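PDB 6IV9: Cas13d, which binds a CRISPR RNA and, through its two HEPN domains, probably matures that RNA and cleaves the target RNA it recognises. Local coordinates for residues L318-N330 with K490-M504. The protein carries 2 engineered substitutions. Residues are numbered along the deposited sequence; the frame is centred on the assembly and turned at random.
Sequences LDYLVEERLKSIN and KNASDLLYFSKMIYM. With nucleotides of chain B.
Lys500 NZ is gripped twice, by Asp319 OD1 at 2.7 Å in a salt bridge and by Ala492 O at 2.8 Å. It meets OD1 on its syn lone pair. OD2 accepts a very short bond of 2.5 Å from Tyr497 OH, at the edge of the tyrosine ring. Lys500 CE lies over one face of that ring, offset toward its rim. With an alanine in place of Lys500, Asp319 OD1 would probably lose its salt-bridge partner and Ala492 O one of its two donors, leaving the carboxylate held mainly through Tyr497 OH. The contact is a helix-helix packing within the mostly helical protein, joining helix 312-330 to helix 497-505 and the lead-in before it, which includes the 3-10 turn 492-494. The axes of segments 318-330 and 497-504 cross at 72°. Leu318 is a knob in a hole formed by Tyr497, Lys500, Met501 and Met504. Val322 CG2 touches Lys500 CG and Tyr503 CD2. Tyr503, its CG anti to the backbone N (chi1 172°), brings its OH against Arg325 CB at 3.2 Å, and a water links its OH to Leu321 O. Farther along, Asn330 ND2 donates to Lys490 O at 2.8 Å, while Asn330 OD1 is hydrogen-bonded to Tyr361 OH. On the RNA side, Arg325 NH2 donates to O4 of U43 of chain B at 3.0 Å, in the guanidinium plane.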
loop_
_atom_site.group_PDB
_atom_site.type_symbol
_atom_site.label_atom_id
_atom_site.label_comp_id
_atom_site.label_asym_id
_atom_site.label_seq_id
_atom_site.Cartn_x
_atom_site.Cartn_y
_atom_site.Cartn_z
ATOM N N LEU A 318 14.606 -10.643 -12.987
ATOM C CA LEU A 318 13.283 -9.975 -13.067
ATOM C C LEU A 318 12.427 -10.678 -14.115
ATOM O O LEU A 318 11.285 -10.913 -13.850
ATOM C CB LEU A 318 13.473 -8.500 -13.405
ATOM C CG LEU A 318 14.156 -7.680 -12.322
ATOM C CD1 LEU A 318 14.172 -6.223 -12.699
ATOM C CD2 LEU A 318 13.460 -7.874 -10.997
ATOM N N ASP A 319 13.015 -11.017 -15.255
ATOM C CA ASP A 319 12.276 -11.739 -16.316
ATOM C C ASP A 319 11.846 -13.115 -15.820
ATOM O O ASP A 319 10.759 -13.515 -16.104
ATOM C CB ASP A 319 13.117 -11.841 -17.581
ATOM C CG ASP A 319 13.136 -10.536 -18.344
ATOM O OD1 ASP A 319 12.187 -9.792 -18.220
ATOM O OD2 ASP A 319 14.102 -10.296 -19.029
ATOM N N TYR A 320 12.710 -13.789 -15.087
ATOM C CA TYR A 320 12.383 -15.145 -14.615
ATOM C C TYR A 320 11.152 -15.110 -13.705
ATOM O O TYR A 320 10.285 -15.938 -13.846
ATOM C CB TYR A 320 13.581 -15.692 -13.848
ATOM C CG TYR A 320 13.383 -17.074 -13.302
ATOM C CD1 TYR A 320 12.728 -17.284 -12.112
ATOM C CD2 TYR A 320 13.832 -18.175 -13.992
ATOM C CE1 TYR A 320 12.536 -18.551 -11.608
ATOM C CE2 TYR A 320 13.647 -19.451 -13.507
ATOM C CZ TYR A 320 13.001 -19.640 -12.309
ATOM O OH TYR A 320 12.815 -20.899 -11.837
ATOM N N LEU A 321 11.112 -14.164 -12.775
ATOM C CA LEU A 321 9.967 -14.107 -11.840
ATOM C C LEU A 321 8.677 -13.793 -12.591
ATOM O O LEU A 321 7.714 -14.471 -12.367
ATOM C CB LEU A 321 10.253 -13.040 -10.782
ATOM C CG LEU A 321 11.521 -13.231 -9.957
ATOM C CD1 LEU A 321 11.821 -11.989 -9.143
ATOM C CD2 LEU A 321 11.414 -14.455 -9.067
ATOM N N VAL A 322 8.672 -12.766 -13.431
ATOM C CA VAL A 322 7.429 -12.385 -14.162
ATOM C C VAL A 322 7.006 -13.467 -15.152
ATOM O O VAL A 322 5.844 -13.703 -15.259
ATOM C CB VAL A 322 7.492 -11.004 -14.826
ATOM C CG1 VAL A 322 6.103 -10.440 -14.949
ATOM C CG2 VAL A 322 8.330 -10.061 -14.005
ATOM N N GLU A 323 7.965 -14.080 -15.833
ATOM C CA GLU A 323 7.670 -15.142 -16.819
ATOM C C GLU A 323 7.000 -16.300 -16.090
ATOM O O GLU A 323 6.063 -16.852 -16.605
ATOM C CB GLU A 323 8.973 -15.664 -17.404
ATOM C CG GLU A 323 9.398 -14.986 -18.676
ATOM C CD GLU A 323 10.844 -15.275 -19.051
ATOM O OE1 GLU A 323 11.361 -16.304 -18.610
ATOM O OE2 GLU A 323 11.450 -14.458 -19.763
ATOM N N GLU A 324 7.479 -16.625 -14.907
ATOM C CA GLU A 324 6.895 -17.748 -14.153
ATOM C C GLU A 324 5.426 -17.455 -13.829
ATOM O O GLU A 324 4.622 -18.340 -13.948
ATOM C CB GLU A 324 7.699 -17.929 -12.875
ATOM C CG GLU A 324 7.329 -19.159 -12.102
ATOM C CD GLU A 324 8.196 -19.341 -10.874
ATOM O OE1 GLU A 324 9.253 -19.960 -10.988
ATOM O OE2 GLU A 324 7.802 -18.855 -9.819
ATOM N N ARG A 325 5.124 -16.249 -13.372
ATOM C CA ARG A 325 3.725 -15.894 -13.055
ATOM C C ARG A 325 2.871 -15.846 -14.326
ATOM O O ARG A 325 1.801 -16.384 -14.318
ATOM C CB ARG A 325 3.713 -14.536 -12.356
ATOM C CG ARG A 325 2.334 -13.935 -12.197
ATOM C CD ARG A 325 1.611 -14.573 -11.044
ATOM N NE ARG A 325 1.052 -15.845 -11.429
ATOM C CZ ARG A 325 0.339 -16.621 -10.635
ATOM N NH1 ARG A 325 0.054 -16.230 -9.411
ATOM N NH2 ARG A 325 -0.100 -17.780 -11.070
ATOM N N LEU A 326 3.353 -15.182 -15.365
ATOM C CA LEU A 326 2.598 -15.021 -16.630
ATOM C C LEU A 326 2.397 -16.375 -17.321
ATOM O O LEU A 326 1.332 -16.612 -17.835
ATOM C CB LEU A 326 3.370 -14.047 -17.519
ATOM C CG LEU A 326 2.774 -12.656 -17.707
ATOM C CD1 LEU A 326 1.647 -12.345 -16.758
ATOM C CD2 LEU A 326 3.821 -11.573 -17.730
ATOM N N LYS A 327 3.430 -17.201 -17.339
ATOM C CA LYS A 327 3.316 -18.520 -17.998
ATOM C C LYS A 327 2.276 -19.380 -17.272
ATOM O O LYS A 327 1.551 -20.063 -17.937
ATOM C CB LYS A 327 4.699 -19.116 -18.269
ATOM C CG LYS A 327 5.569 -18.206 -19.124
ATOM C CD LYS A 327 6.593 -18.870 -20.003
ATOM C CE LYS A 327 7.718 -19.479 -19.204
ATOM N NZ LYS A 327 9.011 -19.388 -19.910
ATOM N N SER A 328 2.214 -19.333 -15.951
ATOM C CA SER A 328 1.181 -20.144 -15.257
ATOM C C SER A 328 -0.234 -19.670 -15.617
ATOM O O SER A 328 -1.094 -20.493 -15.721
ATOM C CB SER A 328 1.405 -20.200 -13.784
ATOM O OG SER A 328 1.416 -18.908 -13.222
ATOM N N ILE A 329 -0.475 -18.369 -15.674
ATOM C CA ILE A 329 -1.816 -17.868 -16.079
ATOM C C ILE A 329 -2.102 -18.158 -17.561
ATOM O O ILE A 329 -3.190 -18.565 -17.886
ATOM C CB ILE A 329 -1.866 -16.352 -15.842
ATOM C CG1 ILE A 329 -1.662 -15.988 -14.376
ATOM C CG2 ILE A 329 -3.137 -15.761 -16.395
ATOM C CD1 ILE A 329 -1.202 -14.579 -14.168
ATOM N N ASN A 330 -1.144 -17.842 -18.416
ATOM C CA ASN A 330 -1.252 -17.932 -19.894
ATOM C C ASN A 330 -1.321 -19.360 -20.434
ATOM O O ASN A 330 -1.997 -19.554 -21.424
ATOM C CB ASN A 330 -0.162 -17.133 -20.594
ATOM C CG ASN A 330 -0.378 -15.652 -20.438
ATOM O OD1 ASN A 330 -1.462 -15.230 -20.101
ATOM N ND2 ASN A 330 0.651 -14.870 -20.658
ATOM N N LYS A 490 -0.491 -11.314 -22.367
ATOM C CA LYS A 490 0.565 -10.418 -21.859
ATOM C C LYS A 490 1.780 -11.283 -21.538
ATOM O O LYS A 490 1.622 -12.263 -20.858
ATOM C CB LYS A 490 0.030 -9.622 -20.674
ATOM C CG LYS A 490 -0.875 -8.478 -21.078
ATOM C CD LYS A 490 -0.089 -7.263 -21.492
ATOM C CE LYS A 490 -0.511 -6.665 -22.809
ATOM N NZ LYS A 490 -1.886 -6.120 -22.770
ATOM N N ASN A 491 2.940 -10.889 -22.032
ATOM C CA ASN A 491 4.201 -11.638 -21.846
ATOM C C ASN A 491 5.237 -10.750 -21.148
ATOM O O ASN A 491 5.117 -9.549 -21.215
ATOM C CB ASN A 491 4.715 -12.150 -23.191
ATOM C CG ASN A 491 3.709 -13.023 -23.915
ATOM O OD1 ASN A 491 3.241 -12.680 -24.991
ATOM N ND2 ASN A 491 3.379 -14.155 -23.337
ATOM N N ALA A 492 6.261 -11.364 -20.562
ATOM C CA ALA A 492 7.318 -10.657 -19.806
ATOM C C ALA A 492 8.040 -9.667 -20.712
ATOM O O ALA A 492 8.359 -8.599 -20.262
ATOM C CB ALA A 492 8.276 -11.632 -19.187
ATOM N N SER A 493 8.221 -10.028 -21.979
ATOM C CA SER A 493 8.921 -9.163 -22.958
ATOM C C SER A 493 8.111 -7.890 -23.214
ATOM O O SER A 493 8.675 -6.952 -23.719
ATOM C CB SER A 493 9.183 -9.902 -24.230
ATOM O OG SER A 493 7.966 -10.315 -24.803
ATOM N N ASP A 494 6.822 -7.898 -22.900
ATOM C CA ASP A 494 5.940 -6.736 -23.168
ATOM C C ASP A 494 6.087 -5.654 -22.100
ATOM O O ASP A 494 5.540 -4.590 -22.311
ATOM C CB ASP A 494 4.463 -7.123 -23.170
ATOM C CG ASP A 494 4.052 -8.080 -24.271
ATOM O OD1 ASP A 494 4.728 -8.106 -25.298
ATOM O OD2 ASP A 494 3.052 -8.776 -24.085
ATOM N N LEU A 495 6.788 -5.933 -21.007
ATOM C CA LEU A 495 6.856 -4.962 -19.884
ATOM C C LEU A 495 8.235 -4.310 -19.765
ATOM O O LEU A 495 9.205 -4.938 -20.087
ATOM C CB LEU A 495 6.546 -5.703 -18.581
ATOM C CG LEU A 495 5.269 -6.537 -18.551
ATOM C CD1 LEU A 495 5.065 -7.179 -17.193
ATOM C CD2 LEU A 495 4.061 -5.719 -18.942
ATOM N N LEU A 496 8.278 -3.077 -19.277
ATOM C CA LEU A 496 9.558 -2.384 -19.001
ATOM C C LEU A 496 10.189 -3.016 -17.760
ATOM O O LEU A 496 9.475 -3.580 -16.967
ATOM C CB LEU A 496 9.292 -0.903 -18.733
ATOM C CG LEU A 496 8.671 -0.136 -19.891
ATOM C CD1 LEU A 496 8.419 1.308 -19.512
ATOM C CD2 LEU A 496 9.552 -0.218 -21.115
ATOM N N TYR A 497 11.497 -2.864 -17.606
ATOM C CA TYR A 497 12.222 -3.402 -16.431
ATOM C C TYR A 497 11.733 -2.713 -15.158
ATOM O O TYR A 497 11.660 -3.345 -14.128
ATOM C CB TYR A 497 13.722 -3.478 -16.690
ATOM C CG TYR A 497 14.033 -4.678 -17.536
ATOM C CD1 TYR A 497 13.956 -5.946 -17.010
ATOM C CD2 TYR A 497 14.279 -4.555 -18.884
ATOM C CE1 TYR A 497 14.180 -7.070 -17.781
ATOM C CE2 TYR A 497 14.513 -5.666 -19.674
ATOM C CZ TYR A 497 14.466 -6.928 -19.122
ATOM O OH TYR A 497 14.673 -8.022 -19.890
ATOM N N PHE A 498 11.382 -1.439 -15.261
ATOM C CA PHE A 498 10.909 -0.734 -14.049
ATOM C C PHE A 498 9.640 -1.422 -13.533
ATOM O O PHE A 498 9.550 -1.637 -12.351
ATOM C CB PHE A 498 10.699 0.754 -14.315
ATOM C CG PHE A 498 10.268 1.499 -13.082
ATOM C CD1 PHE A 498 11.200 2.019 -12.208
ATOM C CD2 PHE A 498 8.932 1.622 -12.765
ATOM C CE1 PHE A 498 10.799 2.673 -11.060
ATOM C CE2 PHE A 498 8.534 2.286 -11.621
ATOM C CZ PHE A 498 9.471 2.802 -10.768
ATOM N N SER A 499 8.723 -1.770 -14.434
ATOM C CA SER A 499 7.454 -2.453 -14.086
ATOM C C SER A 499 7.760 -3.825 -13.486
ATOM O O SER A 499 7.169 -4.174 -12.511
ATOM C CB SER A 499 6.586 -2.598 -15.297
ATOM O OG SER A 499 6.375 -1.357 -15.910
ATOM N N LYS A 500 8.687 -4.547 -14.094
ATOM C CA LYS A 500 9.088 -5.889 -13.612
ATOM C C LYS A 500 9.733 -5.761 -12.226
ATOM O O LYS A 500 9.592 -6.652 -11.436
ATOM C CB LYS A 500 9.907 -6.610 -14.686
ATOM C CG LYS A 500 9.114 -6.951 -15.933
ATOM C CD LYS A 500 9.879 -7.743 -16.968
ATOM C CE LYS A 500 10.583 -6.898 -17.999
ATOM N NZ LYS A 500 10.821 -7.644 -19.250
ATOM N N MET A 501 10.463 -4.678 -11.998
ATOM C CA MET A 501 11.108 -4.455 -10.689
ATOM C C MET A 501 10.018 -4.282 -9.634
ATOM O O MET A 501 10.156 -4.823 -8.575
ATOM C CB MET A 501 11.981 -3.209 -10.714
ATOM C CG MET A 501 12.634 -2.932 -9.415
ATOM S SD MET A 501 13.835 -1.619 -9.555
ATOM C CE MET A 501 12.787 -0.202 -9.820
ATOM N N ILE A 502 8.974 -3.531 -9.959
ATOM C CA ILE A 502 7.835 -3.352 -9.015
ATOM C C ILE A 502 7.165 -4.706 -8.774
ATOM O O ILE A 502 6.875 -5.014 -7.648
ATOM C CB ILE A 502 6.851 -2.280 -9.506
ATOM C CG1 ILE A 502 7.549 -0.929 -9.662
ATOM C CG2 ILE A 502 5.653 -2.210 -8.586
ATOM C CD1 ILE A 502 8.211 -0.421 -8.425
ATOM N N TYR A 503 7.019 -5.520 -9.809
ATOM C CA TYR A 503 6.403 -6.849 -9.614
ATOM C C TYR A 503 7.258 -7.664 -8.640
ATOM O O TYR A 503 6.729 -8.331 -7.809
ATOM C CB TYR A 503 6.252 -7.634 -10.916
ATOM C CG TYR A 503 5.797 -9.041 -10.654
ATOM C CD1 TYR A 503 4.480 -9.310 -10.359
ATOM C CD2 TYR A 503 6.687 -10.092 -10.605
ATOM C CE1 TYR A 503 4.044 -10.583 -10.062
ATOM C CE2 TYR A 503 6.272 -11.376 -10.311
ATOM C CZ TYR A 503 4.946 -11.622 -10.029
ATOM O OH TYR A 503 4.510 -12.864 -9.717
ATOM N N MET A 504 8.573 -7.556 -8.757
ATOM C CA MET A 504 9.511 -8.310 -7.892
ATOM C C MET A 504 9.294 -7.909 -6.427
ATOM O O MET A 504 9.199 -8.769 -5.613
ATOM C CB MET A 504 10.956 -8.023 -8.301
ATOM C CG MET A 504 11.970 -8.738 -7.460
ATOM S SD MET A 504 12.403 -7.859 -5.961
ATOM C CE MET A 504 13.332 -6.506 -6.662
ATOM P P U B 43 -8.253 -13.342 -9.505
ATOM O OP1 U B 43 -7.724 -11.987 -9.905
ATOM O OP2 U B 43 -9.682 -13.501 -9.241
ATOM O "O5'" U B 43 -7.791 -14.282 -10.698
ATOM C "C5'" U B 43 -7.988 -15.702 -10.642
ATOM C "C4'" U B 43 -7.865 -16.289 -12.030
ATOM O "O4'" U B 43 -6.483 -16.133 -12.404
ATOM C "C3'" U B 43 -8.122 -17.803 -12.135
ATOM O "O3'" U B 43 -9.511 -17.949 -12.380
ATOM C "C2'" U B 43 -7.225 -18.195 -13.320
ATOM O "O2'" U B 43 -7.873 -17.708 -14.474
ATOM C "C1'" U B 43 -6.004 -17.293 -13.088
ATOM N N1 U B 43 -4.946 -17.919 -12.282
ATOM C C2 U B 43 -4.234 -18.953 -12.839
ATOM O O2 U B 43 -4.408 -19.338 -13.977
ATOM N N3 U B 43 -3.301 -19.519 -12.018
ATOM C C4 U B 43 -3.007 -19.167 -10.727
ATOM O O4 U B 43 -2.124 -19.775 -10.124
ATOM C C5 U B 43 -3.781 -18.087 -10.215
ATOM C C6 U B 43 -4.704 -17.514 -10.988
HETATM O O HOH W 1 6.290 -14.892 -9.960
#